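Local coordinates for protein CptN Toxin (Eubacterium rectale DSM 17629, PDB 4RMO) that probably acts as an endoribonuclease toxin that is bound by the pseudoknot RNA antitoxin of a type III toxin-antitoxin system, at residues A[33-38]-A[121-126]; A[45-50]-A[91-96]; A[55-60]-A[72-77]. One frame throughout, in Å; residues are numbered along the deposited sequence. Where two conformers were deposited one is given.

How the contacts relate
Contacts 1 and 2 lie in the protein core, whereas contact 3, though largely buried too, lies nearer the surface. The first two share a sheet: strand 32-37 in contact 1 pairs with strand 44-51 in contact 2, Tyr33 N reaching Ile48 O and Trp46 NE1 reaching Asp38 OD1. Contact 1 packs a helix on that sheet around one buried carboxylate; contact 2 joins two strands by backbone hydrogen bonds and apolar side chains. Contact 3 leans a helix against the strand 75-78 side by apolar packing, while Lys56, Tyr57 and Asp72 hold RNA; its nucleotide G3 is shared with Asp91 of contact 2. His75 connects contact 3 to contact 1, touching Ile122 and Lys125.

Contact 1 (A[33-38]-A[121-126]); sequences YYCFED and EIEQKA. With nucleotides of chain B.
Two aromatic rings meet different parts of Glu123. The Tyr33 ring presents its edge to the carboxylate, with OE1 close to the ring plane and the planes of ring and carboxylate 72° apart; Phe87 meets this ring edge-to-face and Phe6 meets it at a slant. The Phe36 ring has the CG methylene of Glu123 at its edge and Ala126 CB approaching obliquely, while Arg127 makes a cation-pi contact with it and the Trp46 ring meets it at a slant. This is helix-on-sheet packing: helix 116-134 crosses strand 32-37 of the antiparallel sheet at -64°, with the axes of the two short segments 8.8 Å apart at their closest.

The strand is not regular here. Cys35 has a near-helical backbone, and both it and Phe36 are hydrogen-bonded to Trp46 of the next strand, as in a classic beta bulge. The irregularity lets consecutive residues, Cys35 and Phe36, both meet the helix. Phe36 takes the crowded first torsion, CG between the backbone N and the carbonyl carbon, and its CE2 lies 3.8 Å from Ala126 CB. Alanine suits this position because a small methyl lets the helix come close to both the ring and the sulfur. One residue before Glu123 on the helix, Ile122 CG2 meets Tyr33 CE2 at 3.8 Å, an aliphatic branch against an aromatic carbon.

The first bond of the Glu123 side chain runs past the strand rather than at it, and the bend at chi2 (82°) brings the carboxylate to Tyr33 OH and Cys35 O. Tyr33 OH lies 3.0 Å from OE1, a plausible but unsettled hydrogen bond. OE2 stands 2.8 Å from Cys35 O; two acceptors this close in a buried place could favour a protonated carboxyl. Cys35 SG lies 3.6 Å from Glu123 CG and 3.8 Å from Ala126 CB.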
# COMPACT_ATOMS: atom_id res chain seq x y z
N TYR A 33 -1.54 -20.86 -13.78
CA TYR A 33 -1.35 -19.43 -13.62
C TYR A 33 0.09 -19.05 -13.90
O TYR A 33 1.02 -19.59 -13.31
CB TYR A 33 -1.71 -19.06 -12.16
CG TYR A 33 -1.51 -17.60 -11.76
CD1 TYR A 33 -2.37 -16.64 -12.22
CD2 TYR A 33 -0.51 -17.21 -10.88
CE1 TYR A 33 -2.24 -15.32 -11.86
CE2 TYR A 33 -0.38 -15.90 -10.45
CZ TYR A 33 -1.25 -14.95 -10.97
OH TYR A 33 -1.13 -13.63 -10.62
N TYR A 34 0.29 -18.04 -14.73
CA TYR A 34 1.61 -17.53 -15.01
C TYR A 34 1.99 -16.47 -13.97
O TYR A 34 1.50 -15.35 -14.01
CB TYR A 34 1.65 -16.91 -16.40
CG TYR A 34 2.93 -16.11 -16.68
CD1 TYR A 34 4.15 -16.49 -16.16
CD2 TYR A 34 2.89 -14.97 -17.47
CE1 TYR A 34 5.31 -15.76 -16.42
CE2 TYR A 34 4.03 -14.24 -17.75
CZ TYR A 34 5.24 -14.63 -17.21
OH TYR A 34 6.39 -13.88 -17.47
N CYS A 35 2.88 -16.83 -13.06
CA CYS A 35 3.27 -15.98 -11.96
C CYS A 35 4.37 -14.94 -12.24
O CYS A 35 4.16 -13.74 -12.02
CB CYS A 35 3.70 -16.88 -10.83
SG CYS A 35 3.68 -15.92 -9.34
N PHE A 36 5.52 -15.37 -12.69
CA PHE A 36 6.58 -14.43 -13.07
C PHE A 36 7.62 -15.10 -13.93
O PHE A 36 7.76 -16.29 -13.92
CB PHE A 36 7.29 -13.82 -11.85
CG PHE A 36 7.61 -14.80 -10.76
CD1 PHE A 36 8.63 -15.74 -10.90
CD2 PHE A 36 6.97 -14.74 -9.57
CE1 PHE A 36 8.95 -16.62 -9.88
CE2 PHE A 36 7.25 -15.64 -8.55
CZ PHE A 36 8.25 -16.59 -8.71
N GLU A 37 8.33 -14.29 -14.69
CA GLU A 37 9.44 -14.76 -15.50
C GLU A 37 10.61 -15.08 -14.59
O GLU A 37 10.78 -14.48 -13.55
CB GLU A 37 9.84 -13.69 -16.52
CG GLU A 37 10.85 -14.20 -17.55
CD GLU A 37 10.94 -13.35 -18.80
OE1 GLU A 37 10.39 -12.22 -18.80
OE2 GLU A 37 11.53 -13.84 -19.79
N ASP A 38 11.40 -16.07 -14.97
CA ASP A 38 12.61 -16.39 -14.21
C ASP A 38 13.61 -15.22 -14.29
O ASP A 38 13.79 -14.65 -15.37
CB ASP A 38 13.24 -17.64 -14.78
CG ASP A 38 14.37 -18.15 -13.94
OD1 ASP A 38 14.10 -18.71 -12.85
OD2 ASP A 38 15.52 -18.09 -14.41
N GLU A 121 -0.19 -10.80 -3.51
CA GLU A 121 -0.02 -11.73 -2.42
C GLU A 121 0.49 -13.09 -2.93
O GLU A 121 1.27 -13.77 -2.26
CB GLU A 121 -1.33 -11.88 -1.66
CG GLU A 121 -1.13 -12.26 -0.21
CD GLU A 121 -2.43 -12.52 0.55
OE1 GLU A 121 -3.52 -12.06 0.09
OE2 GLU A 121 -2.34 -13.22 1.59
N ILE A 122 -0.02 -13.53 -4.07
CA ILE A 122 0.34 -14.81 -4.64
C ILE A 122 1.80 -14.75 -5.11
O ILE A 122 2.54 -15.69 -4.92
CB ILE A 122 -0.60 -15.24 -5.79
CG1 ILE A 122 -1.91 -15.81 -5.17
CG2 ILE A 122 0.02 -16.33 -6.67
CD1 ILE A 122 -3.07 -15.84 -6.12
N GLU A 123 2.18 -13.66 -5.73
CA GLU A 123 3.54 -13.48 -6.18
C GLU A 123 4.52 -13.58 -4.97
O GLU A 123 5.57 -14.23 -5.06
CB GLU A 123 3.70 -12.18 -7.00
CG GLU A 123 3.73 -12.39 -8.56
CD GLU A 123 2.37 -12.54 -9.37
OE1 GLU A 123 1.29 -13.13 -8.93
OE2 GLU A 123 2.42 -12.08 -10.56
N GLN A 124 4.16 -12.97 -3.86
CA GLN A 124 5.04 -13.02 -2.69
C GLN A 124 5.15 -14.41 -2.18
O GLN A 124 6.24 -14.83 -1.76
CB GLN A 124 4.59 -12.08 -1.57
CG GLN A 124 4.90 -10.61 -1.90
CD GLN A 124 4.34 -9.60 -0.87
OE1 GLN A 124 3.87 -9.97 0.22
NE2 GLN A 124 4.43 -8.31 -1.20
N LYS A 125 4.03 -15.10 -2.14
CA LYS A 125 4.04 -16.45 -1.61
C LYS A 125 4.90 -17.32 -2.49
O LYS A 125 5.63 -18.17 -2.01
CB LYS A 125 2.62 -16.97 -1.50
CG LYS A 125 1.90 -16.39 -0.32
CD LYS A 125 0.49 -16.90 -0.19
CE LYS A 125 -0.24 -16.23 0.98
NZ LYS A 125 -1.35 -17.09 1.44
N ALA A 126 4.84 -17.07 -3.79
CA ALA A 126 5.54 -17.88 -4.75
C ALA A 126 7.03 -17.67 -4.69
O ALA A 126 7.80 -18.60 -4.94
CB ALA A 126 5.04 -17.56 -6.16
P G B 24 6.00 -7.33 2.91
OP1 G B 24 4.75 -6.61 2.56
OP2 G B 24 5.94 -8.52 3.81
O5' G B 24 6.75 -8.04 1.70
C5' G B 24 7.36 -7.32 0.65
C4' G B 24 8.88 -7.37 0.75
O4' G B 24 9.33 -7.51 2.13
C3' G B 24 9.64 -8.48 0.06
O3' G B 24 9.73 -8.32 -1.34
C2' G B 24 11.02 -8.27 0.66
O2' G B 24 11.57 -7.10 0.11
C1' G B 24 10.68 -7.97 2.12
N9 G B 24 10.80 -9.08 3.05
C8 G B 24 9.82 -9.61 3.86
N7 G B 24 10.24 -10.58 4.62
C5 G B 24 11.60 -10.67 4.33
C6 G B 24 12.60 -11.54 4.85
O6 G B 24 12.48 -12.41 5.71
N1 G B 24 13.83 -11.32 4.25
C2 G B 24 14.08 -10.37 3.29
N2 G B 24 15.33 -10.31 2.83
N3 G B 24 13.16 -9.57 2.78
C4 G B 24 11.95 -9.77 3.35

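Contact 2 (A[45-50]-A[91-96]); sequences YWMIPL and DMFPIS. With nucleotides of chain B.
The flat six-membered ring of Trp46 forms a shelf on which the Pro94 ring rests. Pro94 CB stands over the ring face, 3.9 Å from its centroid and 6° off the normal, a CH-pi contact between two side chains that lie side by side. From the opposite side of the ring plane Met92, bent at chi3, brings its terminal CE obliquely to Trp46 CE3 at 3.9 Å. Pro94 and Met92 thus hold the indole between them; Trp46 NE1 is bonded to Asp38, and Leu130 of helix 116-134 also packs on the indole.

The other side of the sheet repeats the theme. Met47 CB sits over the Phe93 ring, near its rim, and Met47 CG crosses obliquely against Ile95 CG2 at 3.6 Å. Met47 and Met92 are both modelled as selenomethionine, with SE in place of sulfur. Pro49 ends the row, its ring against the Asp91 backbone and CB.

Strands 44-51 and 93-96 run antiparallel. Tyr45 with Ile95 and Met47 with Phe93 are hydrogen-bonded pairs, each with two N-H to O bonds; the straightest, Met47 N to Phe93 O, is 2.9 Å at 172°. Trp46 with Pro94 is a non-hydrogen-bonded pair, where proline's missing N-H costs nothing.

Just ahead of strand 93-96, Asp91 OD1 accepts from N2 and OD2 from N1 of G3 of chain B, both at 2.8 Å. Such a forked carboxylate matches the two adjacent donors of guanine, which implies that the apolar strand pair carries a base-specific grip on the RNA at its border.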
# COMPACT_ATOMS: atom_id res chain seq x y z
N TYR A 45 9.45 -19.39 -17.54
CA TYR A 45 8.32 -18.78 -16.86
C TYR A 45 7.85 -19.70 -15.77
O TYR A 45 7.84 -20.91 -15.96
CB TYR A 45 7.19 -18.54 -17.86
CG TYR A 45 7.64 -17.80 -19.09
CD1 TYR A 45 7.91 -16.44 -19.05
CD2 TYR A 45 7.82 -18.47 -20.30
CE1 TYR A 45 8.33 -15.76 -20.18
CE2 TYR A 45 8.26 -17.81 -21.43
CZ TYR A 45 8.51 -16.45 -21.37
OH TYR A 45 8.93 -15.80 -22.49
N TRP A 46 7.47 -19.14 -14.63
CA TRP A 46 7.08 -19.93 -13.49
C TRP A 46 5.55 -19.99 -13.45
O TRP A 46 4.86 -18.96 -13.49
CB TRP A 46 7.66 -19.38 -12.20
CG TRP A 46 9.10 -19.66 -12.14
CD1 TRP A 46 10.12 -18.83 -12.53
CD2 TRP A 46 9.71 -20.86 -11.70
NE1 TRP A 46 11.33 -19.48 -12.38
CE2 TRP A 46 11.10 -20.72 -11.86
CE3 TRP A 46 9.21 -22.06 -11.19
CZ2 TRP A 46 12.00 -21.73 -11.50
CZ3 TRP A 46 10.10 -23.06 -10.82
CH2 TRP A 46 11.49 -22.88 -10.96
N MSE A 47 5.04 -21.20 -13.40
CA MSE A 47 3.61 -21.44 -13.45
C MSE A 47 3.16 -22.07 -12.17
O MSE A 47 3.88 -22.80 -11.53
CB MSE A 47 3.25 -22.45 -14.52
CG MSE A 47 3.93 -22.19 -15.83
SE MSE A 47 3.20 -20.54 -16.62
CE MSE A 47 1.30 -20.95 -16.89
N ILE A 48 1.89 -21.85 -11.85
CA ILE A 48 1.25 -22.48 -10.69
C ILE A 48 -0.03 -23.18 -11.12
O ILE A 48 -0.94 -22.59 -11.70
CB ILE A 48 0.89 -21.40 -9.65
CG1 ILE A 48 2.16 -20.62 -9.26
CG2 ILE A 48 0.25 -22.02 -8.43
CD1 ILE A 48 1.87 -19.43 -8.38
N PRO A 49 -0.12 -24.48 -10.82
CA PRO A 49 -1.31 -25.19 -11.18
C PRO A 49 -2.47 -24.89 -10.24
O PRO A 49 -2.24 -24.71 -9.07
CB PRO A 49 -0.88 -26.67 -11.00
CG PRO A 49 0.14 -26.63 -9.93
CD PRO A 49 0.87 -25.32 -10.14
N LEU A 50 -3.71 -24.91 -10.73
CA LEU A 50 -4.88 -24.77 -9.90
C LEU A 50 -5.66 -26.06 -9.69
O LEU A 50 -5.63 -26.95 -10.54
CB LEU A 50 -5.86 -23.76 -10.48
CG LEU A 50 -5.40 -22.37 -10.89
CD1 LEU A 50 -6.63 -21.45 -10.96
CD2 LEU A 50 -4.35 -21.76 -10.00
N ASP A 91 3.49 -26.63 -5.84
CA ASP A 91 3.76 -27.46 -7.00
C ASP A 91 4.09 -26.63 -8.21
O ASP A 91 3.92 -27.06 -9.36
CB ASP A 91 2.56 -28.34 -7.30
CG ASP A 91 2.35 -29.38 -6.23
OD1 ASP A 91 3.33 -29.94 -5.75
OD2 ASP A 91 1.18 -29.68 -5.92
N MSE A 92 4.56 -25.43 -7.96
CA MSE A 92 4.92 -24.55 -9.07
C MSE A 92 6.10 -25.09 -9.83
O MSE A 92 6.92 -25.84 -9.27
CB MSE A 92 5.26 -23.18 -8.54
CG MSE A 92 6.54 -23.22 -7.68
SE MSE A 92 6.80 -21.48 -6.80
CE MSE A 92 7.19 -20.35 -8.34
N PHE A 93 6.25 -24.66 -11.08
CA PHE A 93 7.27 -25.23 -11.93
C PHE A 93 7.56 -24.36 -13.11
O PHE A 93 6.77 -23.48 -13.44
CB PHE A 93 6.80 -26.61 -12.45
CG PHE A 93 5.56 -26.53 -13.30
CD1 PHE A 93 5.63 -26.29 -14.66
CD2 PHE A 93 4.32 -26.69 -12.74
CE1 PHE A 93 4.51 -26.25 -15.43
CE2 PHE A 93 3.17 -26.62 -13.49
CZ PHE A 93 3.27 -26.38 -14.87
N PRO A 94 8.69 -24.58 -13.76
CA PRO A 94 9.06 -23.72 -14.88
C PRO A 94 8.71 -24.25 -16.22
O PRO A 94 8.56 -25.44 -16.39
CB PRO A 94 10.57 -23.66 -14.76
CG PRO A 94 10.94 -25.00 -14.21
CD PRO A 94 9.79 -25.47 -13.37
N ILE A 95 8.56 -23.36 -17.17
CA ILE A 95 8.14 -23.74 -18.49
C ILE A 95 8.67 -22.73 -19.53
O ILE A 95 9.12 -21.65 -19.17
CB ILE A 95 6.62 -23.80 -18.57
CG1 ILE A 95 6.17 -24.67 -19.72
CG2 ILE A 95 5.99 -22.43 -18.74
CD1 ILE A 95 4.80 -25.26 -19.49
N SER A 96 8.66 -23.11 -20.80
CA SER A 96 9.05 -22.19 -21.87
C SER A 96 7.89 -22.03 -22.80
O SER A 96 6.94 -22.81 -22.78
CB SER A 96 10.28 -22.73 -22.65
OG SER A 96 10.00 -23.94 -23.32
P G B 3 -4.02 -37.71 -0.76
OP1 G B 3 -4.60 -38.41 0.37
OP2 G B 3 -4.56 -36.36 -1.13
O5' G B 3 -2.46 -37.46 -0.60
C5' G B 3 -1.55 -38.54 -0.38
C4' G B 3 -0.14 -38.07 -0.65
O4' G B 3 -0.05 -37.65 -2.05
C3' G B 3 0.33 -36.86 0.14
O3' G B 3 0.91 -37.22 1.39
C2' G B 3 1.39 -36.28 -0.78
O2' G B 3 2.65 -36.92 -0.65
C1' G B 3 0.78 -36.52 -2.15
N9 G B 3 -0.03 -35.39 -2.61
C8 G B 3 -1.37 -35.20 -2.40
N7 G B 3 -1.81 -34.07 -2.87
C5 G B 3 -0.69 -33.49 -3.46
C6 G B 3 -0.55 -32.26 -4.13
O6 G B 3 -1.42 -31.43 -4.40
N1 G B 3 0.76 -32.05 -4.56
C2 G B 3 1.80 -32.90 -4.33
N2 G B 3 3.00 -32.51 -4.78
N3 G B 3 1.69 -34.05 -3.69
C4 G B 3 0.42 -34.29 -3.30

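Contact 3 (A[55-60]-A[72-77]); sequences DKYKKI and DIIHIV. With nucleotides of chain B.
An RNA-binding surface is built where helix 54-65 packs on residues 72-77, and both segments take hold of the bound RNA. On the helix, the extended chain of Lys56 brings NZ to G3 of chain B, 2.9 Å from N7, with further bonds to G3 OP2 and to A2 OP2 of chain B. One ammonium thus serves a base edge and two phosphates, its charge suited to both. Lys56 CG covers one face of the Tyr57 ring, above its centre. At the ring edge, and in its plane, Tyr57 OH donates to O6 of G3 at 2.6 Å.

Asp72 reads uracil: its backbone N-H bonds O4 of U6 of chain B at 2.6 Å, and OD2 accepts from U6 N3 at 177°. A donor beside an acceptor is the complement of that base edge.

Between these polar ends the join is apolar. Ile74 CD1 reaches the Tyr57 ring edge, 3.7 Å from CD1, and also packs on Ile60. Farther along, Ile76 CD1 touches the stem of Lys58, 3.7 Å from its CG, the two chains crossing at about a right angle; the contact uses the apolar part of an exposed lysine.

Lys23 bonds Tyr57 OH, and Lys128 of helix 116-134 forms a salt bridge with Asp72. Helix 54-65 rests on strand 75-78 through Lys58 and Ile76 and, through Tyr57 and Ala86, on strand 84-87, while helix 116-134 touches Asp72 and His75.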
# COMPACT_ATOMS: atom_id res chain seq x y z
N ASP A 55 -12.36 -28.15 -0.41
CA ASP A 55 -12.49 -28.88 0.85
C ASP A 55 -11.13 -29.49 1.21
O ASP A 55 -10.68 -29.33 2.35
CB ASP A 55 -13.63 -29.93 0.83
CG ASP A 55 -15.03 -29.30 0.80
OD1 ASP A 55 -15.22 -28.17 1.28
OD2 ASP A 55 -15.96 -29.91 0.27
N LYS A 56 -10.42 -30.07 0.24
CA LYS A 56 -9.14 -30.65 0.53
C LYS A 56 -8.10 -29.57 0.87
O LYS A 56 -7.37 -29.68 1.86
CB LYS A 56 -8.62 -31.49 -0.64
CG LYS A 56 -7.16 -31.93 -0.47
CD LYS A 56 -6.70 -32.83 -1.60
CE LYS A 56 -5.18 -32.98 -1.55
NZ LYS A 56 -4.65 -33.83 -2.60
N TYR A 57 -8.02 -28.53 0.04
CA TYR A 57 -6.95 -27.56 0.18
C TYR A 57 -7.14 -26.58 1.33
O TYR A 57 -6.16 -26.11 1.89
CB TYR A 57 -6.63 -26.91 -1.17
CG TYR A 57 -5.91 -27.95 -2.05
CD1 TYR A 57 -4.61 -28.31 -1.79
CD2 TYR A 57 -6.60 -28.65 -3.03
CE1 TYR A 57 -3.98 -29.32 -2.52
CE2 TYR A 57 -5.98 -29.68 -3.75
CZ TYR A 57 -4.64 -29.99 -3.50
OH TYR A 57 -4.00 -30.99 -4.21
N LYS A 58 -8.38 -26.34 1.72
CA LYS A 58 -8.69 -25.57 2.94
C LYS A 58 -8.11 -26.24 4.18
O LYS A 58 -7.60 -25.54 5.04
CB LYS A 58 -10.20 -25.38 3.15
CG LYS A 58 -10.72 -24.10 2.50
CD LYS A 58 -12.24 -23.91 2.72
CE LYS A 58 -12.98 -22.62 2.35
NZ LYS A 58 -12.22 -21.34 2.38
N LYS A 59 -8.19 -27.57 4.27
CA LYS A 59 -7.63 -28.28 5.42
C LYS A 59 -6.15 -28.10 5.49
O LYS A 59 -5.58 -27.97 6.57
CB LYS A 59 -7.97 -29.75 5.41
CG LYS A 59 -9.46 -30.00 5.66
CD LYS A 59 -9.89 -31.48 5.62
CE LYS A 59 -11.42 -31.51 5.73
NZ LYS A 59 -12.02 -32.75 5.17
N ILE A 60 -5.51 -28.02 4.34
CA ILE A 60 -4.06 -27.86 4.36
C ILE A 60 -3.67 -26.45 4.76
O ILE A 60 -2.78 -26.27 5.60
CB ILE A 60 -3.46 -28.25 3.01
CG1 ILE A 60 -3.57 -29.78 2.89
CG2 ILE A 60 -2.03 -27.79 2.92
CD1 ILE A 60 -3.34 -30.30 1.52
N ASP A 72 1.81 -20.29 2.80
CA ASP A 72 2.36 -19.84 1.51
C ASP A 72 2.23 -20.88 0.40
O ASP A 72 2.34 -20.54 -0.73
CB ASP A 72 3.83 -19.49 1.67
CG ASP A 72 4.09 -18.57 2.88
OD1 ASP A 72 3.81 -17.37 2.79
OD2 ASP A 72 4.55 -19.09 3.94
N ILE A 73 2.10 -22.15 0.76
CA ILE A 73 2.16 -23.23 -0.20
C ILE A 73 0.82 -23.43 -0.95
O ILE A 73 0.80 -24.02 -2.04
CB ILE A 73 2.60 -24.57 0.44
CG1 ILE A 73 1.78 -24.93 1.65
CG2 ILE A 73 4.05 -24.48 0.84
CD1 ILE A 73 1.98 -26.36 2.10
N ILE A 74 -0.26 -22.92 -0.38
CA ILE A 74 -1.57 -22.92 -0.97
C ILE A 74 -2.26 -21.61 -0.69
O ILE A 74 -2.23 -21.10 0.45
CB ILE A 74 -2.39 -24.03 -0.39
CG1 ILE A 74 -1.90 -25.35 -0.97
CG2 ILE A 74 -3.85 -23.88 -0.74
CD1 ILE A 74 -2.02 -26.42 0.05
N HIS A 75 -2.86 -21.05 -1.71
CA HIS A 75 -3.65 -19.82 -1.57
C HIS A 75 -4.96 -20.01 -2.33
O HIS A 75 -4.98 -20.44 -3.49
CB HIS A 75 -2.85 -18.66 -2.13
CG HIS A 75 -3.50 -17.33 -1.92
ND1 HIS A 75 -3.51 -16.69 -0.70
CD2 HIS A 75 -4.15 -16.52 -2.77
CE1 HIS A 75 -4.18 -15.55 -0.80
NE2 HIS A 75 -4.57 -15.43 -2.05
N ILE A 76 -6.05 -19.72 -1.65
CA ILE A 76 -7.39 -19.92 -2.17
C ILE A 76 -8.02 -18.56 -2.37
O ILE A 76 -8.04 -17.73 -1.45
CB ILE A 76 -8.23 -20.76 -1.21
CG1 ILE A 76 -7.69 -22.19 -1.20
CG2 ILE A 76 -9.68 -20.79 -1.66
CD1 ILE A 76 -8.27 -23.05 -0.12
N VAL A 77 -8.48 -18.30 -3.57
CA VAL A 77 -9.13 -17.06 -3.86
C VAL A 77 -10.20 -17.25 -4.93
O VAL A 77 -10.14 -18.16 -5.78
CB VAL A 77 -8.10 -16.00 -4.27
CG1 VAL A 77 -7.48 -16.32 -5.62
CG2 VAL A 77 -8.71 -14.61 -4.30
P U B 6 7.20 -27.55 8.26
OP1 U B 6 8.06 -27.22 9.41
OP2 U B 6 5.72 -27.53 8.42
O5' U B 6 7.66 -26.59 7.07
C5' U B 6 9.06 -26.49 6.73
C4' U B 6 9.48 -25.04 6.76
O4' U B 6 8.70 -24.30 5.76
C3' U B 6 9.27 -24.28 8.07
O3' U B 6 10.26 -23.26 8.17
C2' U B 6 7.93 -23.60 7.84
O2' U B 6 7.69 -22.51 8.70
C1' U B 6 8.07 -23.20 6.37
N1 U B 6 6.79 -22.96 5.69
C2 U B 6 6.48 -21.66 5.32
O2 U B 6 7.28 -20.75 5.40
N3 U B 6 5.24 -21.50 4.76
C4 U B 6 4.28 -22.47 4.57
O4 U B 6 3.22 -22.17 4.02
C5 U B 6 4.66 -23.77 5.01
C6 U B 6 5.86 -23.96 5.56
P G B 3 -4.02 -37.71 -0.76
OP1 G B 3 -4.60 -38.41 0.37
OP2 G B 3 -4.56 -36.36 -1.13
O5' G B 3 -2.46 -37.46 -0.60
C5' G B 3 -1.55 -38.54 -0.38
C4' G B 3 -0.14 -38.07 -0.65
O4' G B 3 -0.05 -37.65 -2.05
C3' G B 3 0.33 -36.86 0.14
O3' G B 3 0.91 -37.22 1.39
C2' G B 3 1.39 -36.28 -0.78
O2' G B 3 2.65 -36.92 -0.65
C1' G B 3 0.78 -36.52 -2.15
N9 G B 3 -0.03 -35.39 -2.61
C8 G B 3 -1.37 -35.20 -2.40
N7 G B 3 -1.81 -34.07 -2.87
C5 G B 3 -0.69 -33.49 -3.46
C6 G B 3 -0.55 -32.26 -4.13
O6 G B 3 -1.42 -31.43 -4.40
N1 G B 3 0.76 -32.05 -4.56
C2 G B 3 1.80 -32.90 -4.33
N2 G B 3 3.00 -32.51 -4.78
N3 G B 3 1.69 -34.05 -3.69
C4 G B 3 0.42 -34.29 -3.30
P A B 2 -6.51 -35.14 -5.20
OP1 A B 2 -7.68 -35.13 -4.34
OP2 A B 2 -5.69 -33.91 -5.36
O5' A B 2 -5.49 -36.29 -4.79
C5' A B 2 -5.96 -37.64 -4.55
C4' A B 2 -4.77 -38.56 -4.43
O4' A B 2 -3.97 -38.48 -5.65
C3' A B 2 -3.76 -38.20 -3.33
O3' A B 2 -4.09 -38.69 -2.04
C2' A B 2 -2.50 -38.90 -3.82
O2' A B 2 -2.57 -40.28 -3.65
C1' A B 2 -2.59 -38.62 -5.32
N9 A B 2 -1.91 -37.39 -5.69
C8 A B 2 -2.45 -36.17 -6.00
N7 A B 2 -1.56 -35.28 -6.36
C5 A B 2 -0.37 -35.97 -6.34
C6 A B 2 0.95 -35.59 -6.63
N6 A B 2 1.30 -34.36 -7.03
N1 A B 2 1.92 -36.53 -6.52
C2 A B 2 1.57 -37.76 -6.13
N3 A B 2 0.36 -38.24 -5.82
C4 A B 2 -0.57 -37.29 -5.96